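Local coordinates for protein pyocin sheath PA0622 (Pseudomonas aeruginosa, PDB 6PYT) that forms the contractile sheath around the inner tube of pyocin R2, a phage-tail-like bactericidal particle, seen here in its precontracted state, at residues S25-C30 and A123-V129; A68-I72 and S201-A205. Residue numbers count along the deposited sequence, not the author numbering.

Interaction 1: residues S25-C30 and A123-V129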
ATOM      1  N   SER B  25     -52.930 -15.361 -10.915  1.00 50.77           N
ATOM      2  CA  SER B  25     -54.215 -15.275 -11.587  1.00 50.77           C
ATOM      3  C   SER B  25     -55.051 -16.519 -11.315  1.00 50.77           C
ATOM      4  O   SER B  25     -54.527 -17.618 -11.127  1.00 50.77           O
ATOM      5  CB  SER B  25     -54.017 -15.101 -13.089  1.00 50.77           C
ATOM      6  OG  SER B  25     -55.257 -15.097 -13.760  1.00 50.77           O
ATOM      7  N   VAL B  26     -56.367 -16.329 -11.286  1.00 48.58           N
ATOM      8  CA  VAL B  26     -57.321 -17.409 -11.068  1.00 48.58           C
ATOM      9  C   VAL B  26     -58.089 -17.647 -12.359  1.00 48.58           C
ATOM     10  O   VAL B  26     -58.338 -16.713 -13.126  1.00 48.58           O
ATOM     11  CB  VAL B  26     -58.262 -17.102  -9.891  1.00 48.58           C
ATOM     12  CG1 VAL B  26     -57.507 -17.149  -8.610  1.00 48.58           C
ATOM     13  CG2 VAL B  26     -58.777 -15.731 -10.022  1.00 48.58           C
ATOM     14  N   ILE B  27     -58.437 -18.907 -12.608  1.00 47.02           N
ATOM     15  CA  ILE B  27     -58.977 -19.357 -13.886  1.00 47.02           C
ATOM     16  C   ILE B  27     -60.252 -20.138 -13.619  1.00 47.02           C
ATOM     17  O   ILE B  27     -60.282 -21.019 -12.762  1.00 47.02           O
ATOM     18  CB  ILE B  27     -57.957 -20.226 -14.653  1.00 47.02           C
ATOM     19  CG1 ILE B  27     -56.740 -19.398 -15.054  1.00 47.02           C
ATOM     20  CG2 ILE B  27     -58.565 -20.848 -15.881  1.00 47.02           C
ATOM     21  CD1 ILE B  27     -55.609 -20.206 -15.587  1.00 47.02           C
ATOM     22  N   GLY B  28     -61.326 -19.806 -14.358  1.00 47.30           N
ATOM     23  CA  GLY B  28     -62.582 -20.498 -14.230  1.00 47.30           C
ATOM     24  C   GLY B  28     -62.739 -21.531 -15.320  1.00 47.30           C
ATOM     25  O   GLY B  28     -62.799 -21.198 -16.502  1.00 47.30           O
ATOM     26  N   LEU B  29     -62.822 -22.794 -14.917  1.00 49.51           N
ATOM     27  CA  LEU B  29     -62.776 -23.919 -15.831  1.00 49.51           C
ATOM     28  C   LEU B  29     -64.066 -24.718 -15.717  1.00 49.51           C
ATOM     29  O   LEU B  29     -64.643 -24.838 -14.636  1.00 49.51           O
ATOM     30  CB  LEU B  29     -61.560 -24.804 -15.525  1.00 49.51           C
ATOM     31  CG  LEU B  29     -61.016 -25.820 -16.525  1.00 49.51           C
ATOM     32  CD1 LEU B  29     -59.544 -25.957 -16.299  1.00 49.51           C
ATOM     33  CD2 LEU B  29     -61.650 -27.166 -16.367  1.00 49.51           C
ATOM     34  N   CYS B  30     -64.501 -25.281 -16.839  1.00 51.72           N
ATOM     35  CA  CYS B  30     -65.771 -26.000 -16.886  1.00 51.72           C
ATOM     36  C   CYS B  30     -65.727 -26.987 -18.039  1.00 51.72           C
ATOM     37  O   CYS B  30     -65.656 -26.568 -19.197  1.00 51.72           O
ATOM     38  CB  CYS B  30     -66.924 -25.027 -17.056  1.00 51.72           C
ATOM     39  SG  CYS B  30     -68.534 -25.790 -17.098  1.00 51.72           S
ATOM     40  N   ALA B 123     -61.435 -16.693  -4.644  1.00 51.34           N
ATOM     41  CA  ALA B 123     -60.803 -16.759  -5.962  1.00 51.34           C
ATOM     42  C   ALA B 123     -61.852 -16.375  -6.999  1.00 51.34           C
ATOM     43  O   ALA B 123     -62.595 -17.229  -7.480  1.00 51.34           O
ATOM     44  CB  ALA B 123     -60.233 -18.143  -6.221  1.00 51.34           C
ATOM     45  N   GLN B 124     -61.901 -15.092  -7.343  1.00 50.93           N
ATOM     46  CA  GLN B 124     -62.873 -14.592  -8.304  1.00 50.93           C
ATOM     47  C   GLN B 124     -62.284 -14.685  -9.701  1.00 50.93           C
ATOM     48  O   GLN B 124     -61.405 -13.879 -10.037  1.00 50.93           O
ATOM     49  CB  GLN B 124     -63.236 -13.158  -7.990  1.00 50.93           C
ATOM     50  CG  GLN B 124     -64.277 -12.596  -8.907  1.00 50.93           C
ATOM     51  CD  GLN B 124     -64.613 -11.178  -8.572  1.00 50.93           C
ATOM     52  OE1 GLN B 124     -64.016 -10.586  -7.676  1.00 50.93           O
ATOM     53  NE2 GLN B 124     -65.574 -10.618  -9.283  1.00 50.93           N
ATOM     54  N   PRO B 125     -62.778 -15.585 -10.560  1.00 48.44           N
ATOM     55  CA  PRO B 125     -62.043 -16.004 -11.768  1.00 48.44           C
ATOM     56  C   PRO B 125     -61.866 -14.891 -12.790  1.00 48.44           C
ATOM     57  O   PRO B 125     -62.838 -14.365 -13.333  1.00 48.44           O
ATOM     58  CB  PRO B 125     -62.912 -17.134 -12.328  1.00 48.44           C
ATOM     59  CG  PRO B 125     -63.683 -17.615 -11.185  1.00 48.44           C
ATOM     60  CD  PRO B 125     -63.970 -16.417 -10.348  1.00 48.44           C
ATOM     61  N   ARG B 126     -60.607 -14.538 -13.042  1.00 49.90           N
ATOM     62  CA  ARG B 126     -60.240 -13.536 -14.031  1.00 49.90           C
ATOM     63  C   ARG B 126     -60.109 -14.112 -15.429  1.00 49.90           C
ATOM     64  O   ARG B 126     -59.968 -13.348 -16.388  1.00 49.90           O
ATOM     65  CB  ARG B 126     -58.912 -12.875 -13.654  1.00 49.90           C
ATOM     66  CG  ARG B 126     -58.859 -12.190 -12.292  1.00 49.90           C
ATOM     67  CD  ARG B 126     -59.674 -10.915 -12.215  1.00 49.90           C
ATOM     68  NE  ARG B 126     -61.052 -11.142 -11.806  1.00 49.90           N
ATOM     69  CZ  ARG B 126     -61.999 -10.213 -11.846  1.00 49.90           C
ATOM     70  NH1 ARG B 126     -61.715  -8.995 -12.273  1.00 49.90           N
ATOM     71  NH2 ARG B 126     -63.230 -10.504 -11.457  1.00 49.90           N
ATOM     72  N   LEU B 127     -60.130 -15.431 -15.571  1.00 47.11           N
ATOM     73  CA  LEU B 127     -60.064 -16.082 -16.870  1.00 47.11           C
ATOM     74  C   LEU B 127     -61.091 -17.192 -16.920  1.00 47.11           C
ATOM     75  O   LEU B 127     -61.173 -18.008 -15.999  1.00 47.11           O
ATOM     76  CB  LEU B 127     -58.673 -16.649 -17.140  1.00 47.11           C
ATOM     77  CG  LEU B 127     -57.613 -15.627 -17.500  1.00 47.11           C
ATOM     78  CD1 LEU B 127     -56.259 -16.269 -17.504  1.00 47.11           C
ATOM     79  CD2 LEU B 127     -57.981 -15.074 -18.845  1.00 47.11           C
ATOM     80  N   LEU B 128     -61.857 -17.229 -18.000  1.00 46.52           N
ATOM     81  CA  LEU B 128     -62.943 -18.177 -18.158  1.00 46.52           C
ATOM     82  C   LEU B 128     -62.663 -19.060 -19.355  1.00 46.52           C
ATOM     83  O   LEU B 128     -62.412 -18.560 -20.454  1.00 46.52           O
ATOM     84  CB  LEU B 128     -64.269 -17.452 -18.343  1.00 46.52           C
ATOM     85  CG  LEU B 128     -64.634 -16.641 -17.115  1.00 46.52           C
ATOM     86  CD1 LEU B 128     -65.857 -15.825 -17.383  1.00 46.52           C
ATOM     87  CD2 LEU B 128     -64.851 -17.570 -15.957  1.00 46.52           C
ATOM     88  N   VAL B 129     -62.724 -20.366 -19.148  1.00 48.47           N
ATOM     89  CA  VAL B 129     -62.388 -21.325 -20.186  1.00 48.47           C
ATOM     90  C   VAL B 129     -63.367 -22.491 -20.103  1.00 48.47           C
ATOM     91  O   VAL B 129     -63.695 -22.963 -19.011  1.00 48.47           O
ATOM     92  CB  VAL B 129     -60.909 -21.759 -20.071  1.00 48.47           C
ATOM     93  CG1 VAL B 129     -60.575 -22.327 -18.705  1.00 48.47           C
ATOM     94  CG2 VAL B 129     -60.563 -22.756 -21.111  1.00 48.47           C
TER
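Residues 123-126 lie against the start of 25-30. A123 places its CB 3.8 Å from V26 CG1, and the carbonyl O of Q124 lies 3.2 Å from V26 CG2, so the incoming loop packs along the V26 side chain. P125 follows with its ring over the backbone, CB lying 3.7 Å from G28 N. At R126 the main chain turns toward its neighbour: V26 O receives weak, bent hydrogen bonds from R126 N (3.1 Å) and L127 N (3.3 Å), while the guanidinium leads away, R126 NE bonding back to Q124 O at 3.3 Å. From L127 the two strands run parallel, at 21°, as central neighbours in the mixed sheet, which combines strands of the Gp18 domain III N-terminal and subtilisin-like regions; L128 also bonds to I153. L127 O accepts a very short, straight bond from G28 N (2.4 Å), and L127 CB packs 4.0 Å from I27 CG1. L128 sends its side chain to the opposite face, beside G28; a CB on that glycine would clash with L128 CD2. V129 N bonds to G28 O at 2.8 Å, V129 O accepts a weak bond from C30 N (3.3 Å), and V129 CG1 sits 3.8 Å from I27 CG2.

Interaction 2: residues A68-I72 and S201-A205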
ATOM      1  N   ALA B  68     -57.764 -30.500 -19.351  1.00 50.43           N
ATOM      2  CA  ALA B  68     -57.726 -29.047 -19.357  1.00 50.43           C
ATOM      3  C   ALA B  68     -56.873 -28.501 -18.225  1.00 50.43           C
ATOM      4  O   ALA B  68     -56.230 -27.461 -18.388  1.00 50.43           O
ATOM      5  CB  ALA B  68     -59.138 -28.488 -19.255  1.00 50.43           C
ATOM      6  N   CYS B  69     -56.852 -29.179 -17.079  1.00 50.42           N
ATOM      7  CA  CYS B  69     -56.043 -28.720 -15.961  1.00 50.42           C
ATOM      8  C   CYS B  69     -54.576 -29.078 -16.134  1.00 50.42           C
ATOM      9  O   CYS B  69     -53.710 -28.337 -15.669  1.00 50.42           O
ATOM     10  CB  CYS B  69     -56.577 -29.301 -14.658  1.00 50.42           C
ATOM     11  SG  CYS B  69     -58.222 -28.729 -14.258  1.00 50.42           S
ATOM     12  N   GLU B  70     -54.276 -30.200 -16.791  1.00 51.05           N
ATOM     13  CA  GLU B  70     -52.897 -30.480 -17.173  1.00 51.05           C
ATOM     14  C   GLU B  70     -52.404 -29.481 -18.211  1.00 51.05           C
ATOM     15  O   GLU B  70     -51.218 -29.136 -18.230  1.00 51.05           O
ATOM     16  CB  GLU B  70     -52.782 -31.909 -17.705  1.00 51.05           C
ATOM     17  N   ALA B  71     -53.308 -28.979 -19.053  1.00 48.89           N
ATOM     18  CA  ALA B  71     -52.963 -27.971 -20.045  1.00 48.89           C
ATOM     19  C   ALA B  71     -52.574 -26.640 -19.426  1.00 48.89           C
ATOM     20  O   ALA B  71     -51.866 -25.858 -20.065  1.00 48.89           O
ATOM     21  CB  ALA B  71     -54.135 -27.762 -20.995  1.00 48.89           C
ATOM     22  N   ILE B  72     -53.025 -26.358 -18.211  1.00 48.72           N
ATOM     23  CA  ILE B  72     -52.689 -25.105 -17.549  1.00 48.72           C
ATOM     24  C   ILE B  72     -51.462 -25.263 -16.666  1.00 48.72           C
ATOM     25  O   ILE B  72     -50.588 -24.396 -16.639  1.00 48.72           O
ATOM     26  CB  ILE B  72     -53.913 -24.613 -16.756  1.00 48.72           C
ATOM     27  CG1 ILE B  72     -55.073 -24.362 -17.710  1.00 48.72           C
ATOM     28  CG2 ILE B  72     -53.604 -23.344 -16.011  1.00 48.72           C
ATOM     29  CD1 ILE B  72     -56.374 -24.113 -17.027  1.00 48.72           C
ATOM     30  N   SER B 201     -58.064 -23.963 -25.730  1.00 50.46           N
ATOM     31  CA  SER B 201     -58.504 -22.851 -24.900  1.00 50.46           C
ATOM     32  C   SER B 201     -57.800 -22.865 -23.557  1.00 50.46           C
ATOM     33  O   SER B 201     -57.474 -21.809 -23.012  1.00 50.46           O
ATOM     34  CB  SER B 201     -60.010 -22.906 -24.694  1.00 50.46           C
ATOM     35  OG  SER B 201     -60.692 -22.761 -25.908  1.00 50.46           O
ATOM     36  N   ALA B 202     -57.560 -24.056 -23.012  1.00 48.74           N
ATOM     37  CA  ALA B 202     -56.877 -24.149 -21.733  1.00 48.74           C
ATOM     38  C   ALA B 202     -55.391 -23.860 -21.868  1.00 48.74           C
ATOM     39  O   ALA B 202     -54.762 -23.417 -20.905  1.00 48.74           O
ATOM     40  CB  ALA B 202     -57.102 -25.528 -21.127  1.00 48.74           C
ATOM     41  N   TYR B 203     -54.814 -24.105 -23.044  1.00 49.32           N
ATOM     42  CA  TYR B 203     -53.416 -23.759 -23.266  1.00 49.32           C
ATOM     43  C   TYR B 203     -53.229 -22.259 -23.401  1.00 49.32           C
ATOM     44  O   TYR B 203     -52.159 -21.738 -23.074  1.00 49.32           O
ATOM     45  CB  TYR B 203     -52.894 -24.463 -24.510  1.00 49.32           C
ATOM     46  CG  TYR B 203     -52.832 -25.954 -24.364  1.00 49.32           C
ATOM     47  CD1 TYR B 203     -51.758 -26.559 -23.742  1.00 49.32           C
ATOM     48  CD2 TYR B 203     -53.856 -26.754 -24.832  1.00 49.32           C
ATOM     49  CE1 TYR B 203     -51.702 -27.922 -23.600  1.00 49.32           C
ATOM     50  CE2 TYR B 203     -53.812 -28.114 -24.693  1.00 49.32           C
ATOM     51  CZ  TYR B 203     -52.732 -28.693 -24.080  1.00 49.32           C
ATOM     52  OH  TYR B 203     -52.683 -30.054 -23.940  1.00 49.32           O
ATOM     53  N   ALA B 204     -54.250 -21.554 -23.891  1.00 47.00           N
ATOM     54  CA  ALA B 204     -54.203 -20.100 -23.890  1.00 47.00           C
ATOM     55  C   ALA B 204     -54.316 -19.555 -22.476  1.00 47.00           C
ATOM     56  O   ALA B 204     -53.602 -18.617 -22.111  1.00 47.00           O
ATOM     57  CB  ALA B 204     -55.316 -19.534 -24.765  1.00 47.00           C
ATOM     58  N   ALA B 205     -55.192 -20.147 -21.661  1.00 46.24           N
ATOM     59  CA  ALA B 205     -55.451 -19.625 -20.325  1.00 46.24           C
ATOM     60  C   ALA B 205     -54.295 -19.877 -19.376  1.00 46.24           C
ATOM     61  O   ALA B 205     -54.104 -19.113 -18.427  1.00 46.24           O
ATOM     62  CB  ALA B 205     -56.729 -20.236 -19.763  1.00 46.24           C
TER
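Small side chains let two helices draw together here, their local axes 7.9 Å apart at closest approach and inclined by 32° with both helices running in the same general direction. A68 opens the contact: its carbonyl O is 3.5 Å from A202 CB, and the two methyls, A68 CB and A202 CB, are 4.1 Å apart. One turn further on, A71 points toward the partner helix. Its CB meets A202 CB at 3.7 Å and also sits over a face of the Y203 ring, 3.5 Å from the centroid and 12° off the ring normal, a well-centred CH-pi contact. Although the CA-to-CB bond of Y203 is directed away, the tyrosine side chain swings round to bring its ring beside A71; V185 and V187 of strand 185-189 also touch Y203. I72 closes the contact, with CG1 3.3 Å from A202 O and 4.1 Å from A202 CB, while its side chain also reaches I27 and L29 of strand 21-33. A202 CB thus packs against A68, A71 and I72, a close alanine-mediated packing of helices crossing at a moderate angle against one face of the central sheet in an alpha/beta fold.

How the interactions relate
Both interactions are buried in the core and untouched by other subunits, and they form adjoining layers of the fold, sheet and helices, their centres about 11 Å apart. Interaction 1 is made within the sheet, largely by backbone hydrogen bonds between strands; interaction 2 is made by helices lying on that sheet and relies on apolar and CH-pi contacts. The layers meet on the face bearing I27, L29, L127 and V129: I27 CD1 is 3.4 Å from A205 O, V129 CG2 is 3.6 Å from S201 CB, and L29 CD1 is 3.7 Å from C69 SG. Their segments alternate along the chain, the first of each in the Gp18 domain III N-terminal region, the second in the subtilisin-like region.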